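Local atomic coordinates of uncharacterized conserved protein of COG5135 (Nostoc punctiforme, PDB entry 2I51), a protein that binds flavin mononucleotide and is related to pyridoxamine 5'-phosphate oxidase, so that it probably acts as a flavin-dependent oxidoreductase. Residues A[121-126]-A[144-149]; A[3-8]-A[51-56]; A[31-36]-A[66-71]. All blocks are in the same frame, centred on the assembly; numbering follows the deposited sequence.

Contact 1. Residues A[121-126]-A[144-149]. With EDO (1,2-ethanediol), chain I.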
loop_
_atom_site.group_PDB
_atom_site.type_symbol
_atom_site.label_atom_id
_atom_site.label_comp_id
_atom_site.label_asym_id
_atom_site.label_seq_id
_atom_site.Cartn_x
_atom_site.Cartn_y
_atom_site.Cartn_z
ATOM N N ALA A 121 -20.482 -9.391 4.703
ATOM C CA ALA A 121 -19.890 -8.513 3.757
ATOM C C ALA A 121 -20.996 -7.658 3.115
ATOM O O ALA A 121 -20.826 -6.454 2.963
ATOM C CB ALA A 121 -19.069 -9.265 2.694
ATOM N N ARG A 122 -22.138 -8.269 2.754
ATOM C CA ARG A 122 -23.233 -7.434 2.210
ATOM C C ARG A 122 -23.781 -6.416 3.206
ATOM O O ARG A 122 -24.122 -5.302 2.847
ATOM C CB ARG A 122 -24.376 -8.296 1.693
ATOM C CG ARG A 122 -24.086 -9.043 0.388
ATOM C CD ARG A 122 -25.315 -9.752 -0.160
ATOM N NE ARG A 122 -25.640 -10.972 0.593
ATOM C CZ ARG A 122 -25.089 -12.153 0.357
ATOM N NH1 ARG A 122 -24.297 -12.355 -0.690
ATOM N NH2 ARG A 122 -25.328 -13.139 1.196
ATOM N N LEU A 123 -23.851 -6.830 4.496
ATOM C CA LEU A 123 -24.427 -5.991 5.562
ATOM C C LEU A 123 -23.670 -4.656 5.675
ATOM O O LEU A 123 -24.269 -3.619 5.941
ATOM C CB LEU A 123 -24.399 -6.727 6.925
ATOM C CG LEU A 123 -25.502 -7.743 7.284
ATOM C CD1 LEU A 123 -25.085 -8.640 8.442
ATOM C CD2 LEU A 123 -26.809 -7.048 7.649
ATOM N N GLN A 124 -22.370 -4.667 5.466
ATOM C CA GLN A 124 -21.574 -3.440 5.612
ATOM C C GLN A 124 -21.984 -2.333 4.672
ATOM O O GLN A 124 -21.787 -1.169 4.964
ATOM C CB GLN A 124 -20.078 -3.704 5.427
ATOM C CG GLN A 124 -19.462 -4.599 6.422
ATOM C CD GLN A 124 -17.916 -4.505 6.450
ATOM O OE1 GLN A 124 -17.306 -3.674 5.768
ATOM N NE2 GLN A 124 -17.302 -5.351 7.258
ATOM N N PHE A 125 -22.593 -2.680 3.532
ATOM C CA PHE A 125 -23.055 -1.651 2.615
ATOM C C PHE A 125 -24.272 -0.896 3.177
ATOM O O PHE A 125 -24.609 0.169 2.664
ATOM C CB PHE A 125 -23.310 -2.267 1.231
ATOM C CG PHE A 125 -22.021 -2.676 0.558
ATOM C CD1 PHE A 125 -21.290 -1.761 -0.182
ATOM C CD2 PHE A 125 -21.463 -3.924 0.808
ATOM C CE1 PHE A 125 -20.091 -2.083 -0.706
ATOM C CE2 PHE A 125 -20.232 -4.255 0.297
ATOM C CZ PHE A 125 -19.527 -3.316 -0.477
ATOM N N GLY A 126 -24.862 -1.403 4.274
ATOM C CA GLY A 126 -25.931 -0.704 4.963
ATOM C C GLY A 126 -25.494 0.137 6.138
ATOM O O GLY A 126 -26.328 0.741 6.830
ATOM N N SER A 144 -30.794 -4.869 9.052
ATOM C CA SER A 144 -31.246 -6.162 8.514
ATOM C C SER A 144 -30.467 -6.427 7.243
ATOM O O SER A 144 -30.103 -5.504 6.525
ATOM C CB SER A 144 -32.707 -6.056 8.153
ATOM O OG SER A 144 -33.319 -7.319 8.025
ATOM N N PRO A 145 -30.202 -7.707 6.940
ATOM C CA PRO A 145 -29.408 -7.997 5.749
ATOM C C PRO A 145 -30.092 -7.481 4.522
ATOM O O PRO A 145 -31.299 -7.567 4.414
ATOM C CB PRO A 145 -29.485 -9.540 5.659
ATOM C CG PRO A 145 -30.709 -9.908 6.428
ATOM C CD PRO A 145 -30.662 -8.953 7.583
ATOM N N PRO A 146 -29.317 -6.963 3.564
ATOM C CA PRO A 146 -29.945 -6.604 2.314
ATOM C C PRO A 146 -30.356 -7.826 1.482
ATOM O O PRO A 146 -29.973 -8.974 1.774
ATOM C CB PRO A 146 -28.872 -5.783 1.617
ATOM C CG PRO A 146 -27.663 -6.345 2.075
ATOM C CD PRO A 146 -27.890 -6.681 3.541
ATOM N N ASP A 147 -31.076 -7.569 0.408
ATOM C CA ASP A 147 -31.434 -8.618 -0.568
ATOM C C ASP A 147 -30.145 -9.310 -1.024
ATOM O O ASP A 147 -29.248 -8.655 -1.506
ATOM C CB ASP A 147 -32.086 -7.924 -1.771
ATOM C CG ASP A 147 -32.664 -8.845 -2.759
ATOM O OD1 ASP A 147 -32.036 -9.884 -3.014
ATOM O OD2 ASP A 147 -33.694 -8.554 -3.347
ATOM N N PRO A 148 -30.044 -10.631 -0.834
ATOM C CA PRO A 148 -28.794 -11.308 -1.171
ATOM C C PRO A 148 -28.660 -11.640 -2.650
ATOM O O PRO A 148 -27.604 -12.109 -3.089
ATOM C CB PRO A 148 -28.884 -12.590 -0.338
ATOM C CG PRO A 148 -30.359 -12.882 -0.273
ATOM C CD PRO A 148 -30.980 -11.515 -0.099
ATOM N N ILE A 149 -29.690 -11.320 -3.419
ATOM C CA ILE A 149 -29.731 -11.574 -4.860
ATOM C C ILE A 149 -29.402 -10.298 -5.660
ATOM O O ILE A 149 -28.760 -10.326 -6.718
ATOM C CB ILE A 149 -31.125 -12.113 -5.283
ATOM C CG1 ILE A 149 -31.446 -13.379 -4.507
ATOM C CG2 ILE A 149 -31.253 -12.323 -6.792
ATOM C CD1 ILE A 149 -30.451 -14.454 -4.658
HETATM C C1 EDO I . -17.198 -1.705 1.967
HETATM O O1 EDO I . -18.180 -2.433 2.725
HETATM C C2 EDO I . -16.412 -2.683 1.099
HETATM O O2 EDO I . -16.381 -4.027 1.639
HETATM O O HOH W 1 -27.597 -10.309 2.578
#

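Contact 2. Residues A[3-8]-A[51-56]. With EDO (1,2-ethanediol), chain H.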
loop_
_atom_site.group_PDB
_atom_site.type_symbol
_atom_site.label_atom_id
_atom_site.label_comp_id
_atom_site.label_asym_id
_atom_site.label_seq_id
_atom_site.Cartn_x
_atom_site.Cartn_y
_atom_site.Cartn_z
ATOM N N SER A 3 -6.108 -15.000 -23.229
ATOM C CA SER A 3 -5.067 -15.956 -22.857
ATOM C C SER A 3 -4.575 -15.558 -21.450
ATOM O O SER A 3 -4.644 -14.379 -21.064
ATOM C CB SER A 3 -3.931 -15.995 -23.864
ATOM O OG SER A 3 -3.062 -14.903 -23.726
ATOM N N LEU A 4 -4.163 -16.556 -20.684
ATOM C CA LEU A 4 -3.662 -16.300 -19.329
ATOM C C LEU A 4 -2.376 -15.490 -19.394
ATOM O O LEU A 4 -1.443 -15.794 -20.127
ATOM C CB LEU A 4 -3.439 -17.615 -18.547
ATOM C CG LEU A 4 -4.689 -18.294 -17.955
ATOM C CD1 LEU A 4 -4.452 -19.777 -17.596
ATOM C CD2 LEU A 4 -5.193 -17.544 -16.732
ATOM N N ALA A 5 -2.319 -14.437 -18.597
ATOM C CA ALA A 5 -1.123 -13.629 -18.540
ATOM C C ALA A 5 -0.002 -14.449 -17.926
ATOM O O ALA A 5 -0.227 -15.339 -17.095
ATOM C CB ALA A 5 -1.401 -12.373 -17.695
ATOM N N PRO A 6 1.249 -14.160 -18.306
ATOM C CA PRO A 6 2.376 -15.006 -17.935
ATOM C C PRO A 6 2.763 -14.985 -16.470
ATOM O O PRO A 6 3.556 -15.807 -16.041
ATOM C CB PRO A 6 3.517 -14.432 -18.796
ATOM C CG PRO A 6 3.139 -13.051 -19.059
ATOM C CD PRO A 6 1.656 -13.121 -19.273
ATOM N N TRP A 7 2.208 -14.052 -15.714
ATOM C CA TRP A 7 2.420 -13.938 -14.281
ATOM C C TRP A 7 1.316 -14.617 -13.484
ATOM O O TRP A 7 1.381 -14.656 -12.244
ATOM C CB TRP A 7 2.546 -12.461 -13.816
ATOM C CG TRP A 7 1.544 -11.536 -14.466
ATOM C CD1 TRP A 7 1.770 -10.747 -15.536
ATOM C CD2 TRP A 7 0.155 -11.353 -14.117
ATOM N NE1 TRP A 7 0.637 -10.086 -15.880
ATOM C CE2 TRP A 7 -0.382 -10.426 -15.042
ATOM C CE3 TRP A 7 -0.675 -11.848 -13.108
ATOM C CZ2 TRP A 7 -1.717 -10.001 -14.982
ATOM C CZ3 TRP A 7 -1.995 -11.457 -13.059
ATOM C CH2 TRP A 7 -2.512 -10.536 -14.011
ATOM N N ARG A 8 0.337 -15.210 -14.172
ATOM C CA ARG A 8 -0.761 -15.841 -13.456
ATOM C C ARG A 8 -0.312 -17.067 -12.660
ATOM O O ARG A 8 -0.800 -17.285 -11.541
ATOM C CB ARG A 8 -1.921 -16.201 -14.379
ATOM C CG ARG A 8 -2.712 -15.005 -14.835
ATOM C CD ARG A 8 -3.639 -14.495 -13.813
ATOM N NE ARG A 8 -4.720 -15.392 -13.368
ATOM C CZ ARG A 8 -5.920 -15.457 -13.943
ATOM N NH1 ARG A 8 -6.196 -14.757 -15.031
ATOM N NH2 ARG A 8 -6.875 -16.219 -13.425
ATOM N N ASP A 51 -12.464 -15.810 -17.202
ATOM C CA ASP A 51 -12.028 -15.608 -18.547
ATOM C C ASP A 51 -11.297 -14.310 -18.827
ATOM O O ASP A 51 -11.180 -13.879 -19.984
ATOM C CB ASP A 51 -13.187 -15.787 -19.527
ATOM C CG ASP A 51 -13.039 -17.064 -20.316
ATOM O OD1 ASP A 51 -12.879 -18.146 -19.678
ATOM O OD2 ASP A 51 -13.019 -16.965 -21.560
ATOM N N THR A 52 -10.739 -13.705 -17.772
ATOM C CA THR A 52 -9.934 -12.517 -17.934
ATOM C C THR A 52 -8.750 -12.595 -16.969
ATOM O O THR A 52 -8.684 -13.502 -16.116
ATOM C CB THR A 52 -10.682 -11.235 -17.574
ATOM O OG1 THR A 52 -10.744 -11.086 -16.170
ATOM C CG2 THR A 52 -12.151 -11.206 -18.176
ATOM N N ASN A 53 -7.856 -11.618 -17.101
ATOM C CA ASN A 53 -6.744 -11.386 -16.167
ATOM C C ASN A 53 -7.016 -10.197 -15.217
ATOM O O ASN A 53 -6.105 -9.693 -14.527
ATOM C CB ASN A 53 -5.442 -11.165 -16.931
ATOM C CG ASN A 53 -5.021 -12.374 -17.700
ATOM O OD1 ASN A 53 -4.752 -13.423 -17.126
ATOM N ND2 ASN A 53 -5.034 -12.268 -19.044
ATOM N N GLN A 54 -8.274 -9.797 -15.100
ATOM C CA GLN A 54 -8.665 -8.723 -14.186
ATOM C C GLN A 54 -8.870 -9.218 -12.785
ATOM O O GLN A 54 -9.483 -10.242 -12.537
ATOM C CB GLN A 54 -9.909 -8.029 -14.668
ATOM C CG GLN A 54 -9.696 -7.450 -16.049
ATOM C CD GLN A 54 -10.502 -6.183 -16.303
ATOM O OE1 GLN A 54 -10.387 -5.235 -15.567
ATOM N NE2 GLN A 54 -11.210 -6.134 -17.412
ATOM N N LEU A 55 -8.375 -8.445 -11.834
ATOM C CA LEU A 55 -8.607 -8.724 -10.395
ATOM C C LEU A 55 -9.868 -8.028 -9.904
ATOM O O LEU A 55 -10.103 -6.859 -10.282
ATOM C CB LEU A 55 -7.428 -8.187 -9.563
ATOM C CG LEU A 55 -6.063 -8.828 -9.789
ATOM C CD1 LEU A 55 -5.360 -8.400 -11.126
ATOM C CD2 LEU A 55 -5.180 -8.400 -8.606
ATOM N N ARG A 56 -10.632 -8.726 -9.061
ATOM C CA ARG A 56 -11.894 -8.244 -8.481
ATOM C C ARG A 56 -11.730 -7.768 -7.067
ATOM O O ARG A 56 -11.104 -8.430 -6.224
ATOM C CB ARG A 56 -12.952 -9.370 -8.459
ATOM C CG ARG A 56 -13.276 -9.954 -9.745
ATOM C CD ARG A 56 -14.539 -10.824 -9.642
ATOM N NE ARG A 56 -14.409 -11.888 -8.663
ATOM C CZ ARG A 56 -15.389 -12.697 -8.277
ATOM N NH1 ARG A 56 -16.624 -12.632 -8.816
ATOM N NH2 ARG A 56 -15.155 -13.585 -7.319
HETATM C C1 EDO H . -5.351 -8.956 -22.753
HETATM O O1 EDO H . -6.213 -7.810 -22.813
HETATM C C2 EDO H . -6.091 -10.147 -22.165
HETATM O O2 EDO H . -6.197 -10.021 -20.742
HETATM O O HOH W 2 -9.523 -15.870 -14.635
#

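Contact 3. Residues A[31-36]-A[66-71]. With EDO (1,2-ethanediol), chain S.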
loop_
_atom_site.group_PDB
_atom_site.type_symbol
_atom_site.label_atom_id
_atom_site.label_comp_id
_atom_site.label_asym_id
_atom_site.label_seq_id
_atom_site.Cartn_x
_atom_site.Cartn_y
_atom_site.Cartn_z
ATOM N N THR A 31 -4.066 5.028 -5.424
ATOM C CA THR A 31 -4.675 5.863 -6.424
ATOM C C THR A 31 -4.117 7.279 -6.283
ATOM O O THR A 31 -3.287 7.544 -5.392
ATOM C CB THR A 31 -6.225 5.931 -6.198
ATOM O OG1 THR A 31 -6.492 6.325 -4.821
ATOM C CG2 THR A 31 -6.916 4.634 -6.531
ATOM N N VAL A 32 -4.514 8.184 -7.190
ATOM C CA VAL A 32 -4.120 9.586 -7.101
ATOM C C VAL A 32 -5.385 10.411 -6.901
ATOM O O VAL A 32 -6.447 10.172 -7.552
ATOM C CB VAL A 32 -3.297 10.066 -8.338
ATOM C CG1 VAL A 32 -2.751 11.505 -8.151
ATOM C CG2 VAL A 32 -2.113 9.197 -8.562
ATOM N N GLN A 33 -5.310 11.369 -5.974
ATOM C CA GLN A 33 -6.419 12.273 -5.714
ATOM C C GLN A 33 -6.466 13.381 -6.780
ATOM O O GLN A 33 -5.474 13.649 -7.448
ATOM C CB GLN A 33 -6.283 12.869 -4.320
ATOM C CG GLN A 33 -6.234 11.807 -3.233
ATOM C CD GLN A 33 -5.917 12.378 -1.867
ATOM O OE1 GLN A 33 -6.695 13.179 -1.305
ATOM N NE2 GLN A 33 -4.760 12.022 -1.339
ATOM N N PRO A 34 -7.632 14.021 -6.946
ATOM C CA PRO A 34 -7.725 15.191 -7.818
ATOM C C PRO A 34 -6.665 16.258 -7.529
ATOM O O PRO A 34 -6.221 16.963 -8.452
ATOM C CB PRO A 34 -9.136 15.726 -7.547
ATOM C CG PRO A 34 -9.915 14.518 -7.108
ATOM C CD PRO A 34 -8.944 13.607 -6.411
ATOM N N ASN A 35 -6.270 16.407 -6.268
ATOM C CA ASN A 35 -5.244 17.392 -5.921
ATOM C C ASN A 35 -3.797 16.934 -6.228
ATOM O O ASN A 35 -2.845 17.672 -5.962
ATOM C CB ASN A 35 -5.360 17.829 -4.447
ATOM C CG ASN A 35 -5.040 16.708 -3.465
ATOM O OD1 ASN A 35 -4.560 15.631 -3.845
ATOM N ND2 ASN A 35 -5.303 16.964 -2.185
ATOM N N GLY A 36 -3.636 15.738 -6.792
ATOM C CA GLY A 36 -2.333 15.258 -7.243
ATOM C C GLY A 36 -1.611 14.384 -6.206
ATOM O O GLY A 36 -0.546 13.850 -6.461
ATOM N N ALA A 66 -13.925 6.106 -4.554
ATOM C CA ALA A 66 -14.846 6.052 -5.719
ATOM C C ALA A 66 -14.679 7.266 -6.605
ATOM O O ALA A 66 -14.515 7.128 -7.820
ATOM C CB ALA A 66 -16.315 5.855 -5.276
ATOM N N ASP A 67 -14.666 8.456 -6.018
ATOM C CA ASP A 67 -14.513 9.647 -6.834
ATOM C C ASP A 67 -13.103 9.766 -7.384
ATOM O O ASP A 67 -12.877 10.223 -8.500
ATOM C CB ASP A 67 -14.831 10.916 -6.058
ATOM C CG ASP A 67 -14.813 12.125 -6.946
ATOM O OD1 ASP A 67 -15.686 12.200 -7.845
ATOM O OD2 ASP A 67 -13.902 12.968 -6.790
ATOM N N GLN A 68 -12.119 9.325 -6.603
ATOM C CA GLN A 68 -10.737 9.395 -7.091
ATOM C C GLN A 68 -10.614 8.543 -8.357
ATOM O O GLN A 68 -9.981 8.953 -9.325
ATOM C CB GLN A 68 -9.733 8.879 -6.055
ATOM C CG GLN A 68 -9.685 9.705 -4.729
ATOM C CD GLN A 68 -8.976 9.004 -3.606
ATOM O OE1 GLN A 68 -8.322 7.975 -3.795
ATOM N NE2 GLN A 68 -9.098 9.562 -2.403
ATOM N N ILE A 69 -11.197 7.354 -8.335
ATOM C CA ILE A 69 -11.099 6.416 -9.454
ATOM C C ILE A 69 -11.834 6.949 -10.680
ATOM O O ILE A 69 -11.360 6.832 -11.816
ATOM C CB ILE A 69 -11.603 5.031 -9.008
ATOM C CG1 ILE A 69 -10.620 4.464 -7.988
ATOM C CG2 ILE A 69 -11.785 4.075 -10.180
ATOM C CD1 ILE A 69 -11.110 3.280 -7.197
ATOM N N GLN A 70 -13.004 7.537 -10.468
ATOM C CA GLN A 70 -13.728 8.114 -11.580
ATOM C C GLN A 70 -12.935 9.190 -12.295
ATOM O O GLN A 70 -13.007 9.300 -13.521
ATOM C CB GLN A 70 -15.073 8.666 -11.086
ATOM C CG GLN A 70 -15.974 7.554 -10.549
ATOM N N GLN A 71 -12.174 9.990 -11.546
ATOM C CA GLN A 71 -11.358 11.038 -12.156
ATOM C C GLN A 71 -10.028 10.542 -12.730
ATOM O O GLN A 71 -9.548 11.093 -13.712
ATOM C CB GLN A 71 -11.125 12.202 -11.187
ATOM C CG GLN A 71 -12.420 12.845 -10.724
ATOM C CD GLN A 71 -12.222 14.210 -10.065
ATOM O OE1 GLN A 71 -11.449 15.041 -10.543
ATOM N NE2 GLN A 71 -12.937 14.441 -8.965
HETATM C C1 EDO S . -7.044 11.792 2.259
HETATM O O1 EDO S . -7.868 11.280 1.211
HETATM C C2 EDO S . -5.655 11.167 2.167
HETATM O O2 EDO S . -5.687 9.989 1.350
HETATM O O HOH W 3 -8.375 11.295 -8.879
#

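Contact 1. Residues A[121-126]-A[144-149]
The irregular, proline-rich chain of 144-149 passes along Arg-122 and Leu-123 of helix 119-123, with the CA atoms of Leu-123 and Pro-145 5.4 Å apart. Leu-123 reaches this chain with CD2, which sits 3.4 Å from Pro-145 CA, tighter than usual for two carbons. Beside it the ring of Pro-146 lies against the helix backbone, its CG 3.8 Å from both the carbonyl O and the CB of Arg-122. The arginine leaves the helix with CG anti to the carbonyl carbon and bends at chi3 (-75°), which brings its guanidinium obliquely across Pro-148; Pro-148 CB lies over one face, nearest NE at 3.7 Å. At the edge, in the guanidinium plane, a water accepts from Arg-122 NE (2.9 Å) and donates to Pro-146 O (2.8 Å), so it joins the arginine side chain to the proline backbone. The outer nitrogens turn elsewhere: NH2 forms a salt bridge with Asp-119 and NH1 bonds to Trp-114 O. At the far end, Asp-147 OD1 takes the N-H of Ile-149 on its anti lone pair. The contact is surface packing, on helix 119-123, of the proline-rich loop that precedes strand 155-169, with an Asx turn at Asp-147.

Contact 2. Residues A[3-8]-A[51-56]
The side chain of Asn-53 carries this contact and is best followed outward. CB stands beside the indole of Trp-7, 4.2 Å from CH2, while the residue's own carbonyl O meets the ring edge in its plane; this O is buried without a polar partner in the model. With CG anti to the carbonyl carbon (chi1 -64°), the amide is brought up to the backbone of 3-8, and CG packs against Ala-5 CB at 3.6 Å. At the tip the two polar atoms divide the work. ND2 gives a nearly straight bond to Ser-3 O (2.9 Å, 166°), lying in the amide plane, and a second to O2 of an ethanediol probably left by crystallisation. OD1 accepts twice, from Ala-5 N at 3.0 Å and from Arg-8 NH1 at 2.9 Å, both donors standing above the carbonyl plane.

Arg-8 folds back at chi2 and chi3 so that NH1 also reaches Thr-52 O (3.0 Å), on a lone pair. Its guanidinium is turned 87° from the amide, and a water links NH2 to the same Thr-52 O. The charge of Arg-8 would probably polarise the amide and make ND2 a better donor to Ser-3 O. An alanine in place of Asn-53 would remove the hydrogen bonds to Ser-3 O, Ala-5 N and Arg-8 NH1 and would probably loosen the hold on the N-terminal chain.

Segment 3-8 makes a type I turn, Ala-5 to Arg-8, leading into helix 8-17. Segment 51-56 runs into strand 55-60. Trp-7 lies edge-to-face with Tyr-180 and Trp-188 of the neighbouring strands 176-182 and 188-192, and Arg-8 makes a cation-pi contact with Phe-48.

Contact 3. Residues A[31-36]-A[66-71]
Thr-31 holds OG1 in the crowded position between its backbone N and carbonyl carbon (chi1 53°), while Gln-68 sets CG anti to its carbonyl carbon (chi1 -63°) and extends beyond it; together these torsions bring the hydroxyl to the amide oxygen. Thr-31 OG1 donates to Gln-68 OE1 over 2.7 Å, in the carbonyl plane and close to the line of the C=O (160°). Arg-41, a residue of the flavin pocket, ties both ends of this bond, NH1 to the hydroxyl and NH2 to OE1, so that the pair probably helps to position it. Gln-33 runs alongside Gln-68 in the same direction, its CG 3.7 Å from Gln-68 NE2, and its NE2 bonds to Pro-38 O. Nearer the surface, Pro-34 CG meets Gln-71 NE2 at 3.5 Å, an amide that Asp-67 OD2 holds on its syn lone pair. A water donates to Val-32 O (2.6 Å) and Gln-68 O (2.9 Å), bridging strand end and helix. Thus helix 64-71 packs against the end of strand 26-32 and against Gln-33 and Pro-34, which open the type I turn leading to strand 38-44; Ile-69 reaches Leu-94 of strand 86-97, and Val-32 packs on Gly-36 of the second subunit.

Overall arrangement
From the N terminus, segment 3-8 opens contact 2 and leads into helix 8-17; strand 26-32 then opens contact 3 before contact 2 closes at 51-56. Contact 3 closes in turn on helix 64-71, so the two loops cross. Contact 2 joins the N-terminal chain to the residues leading into strand 55-60, contact 3 the helix to a strand end near the flavin. Contact 1 comes later, in series, and closes a loop of 17 residues without helix or strand. The centres lie about 25 to 29 Å apart; contacts 2 and 3 reach the same antiparallel sheet, while contact 1 ties helix 119-123 to the loop before strand 155-169.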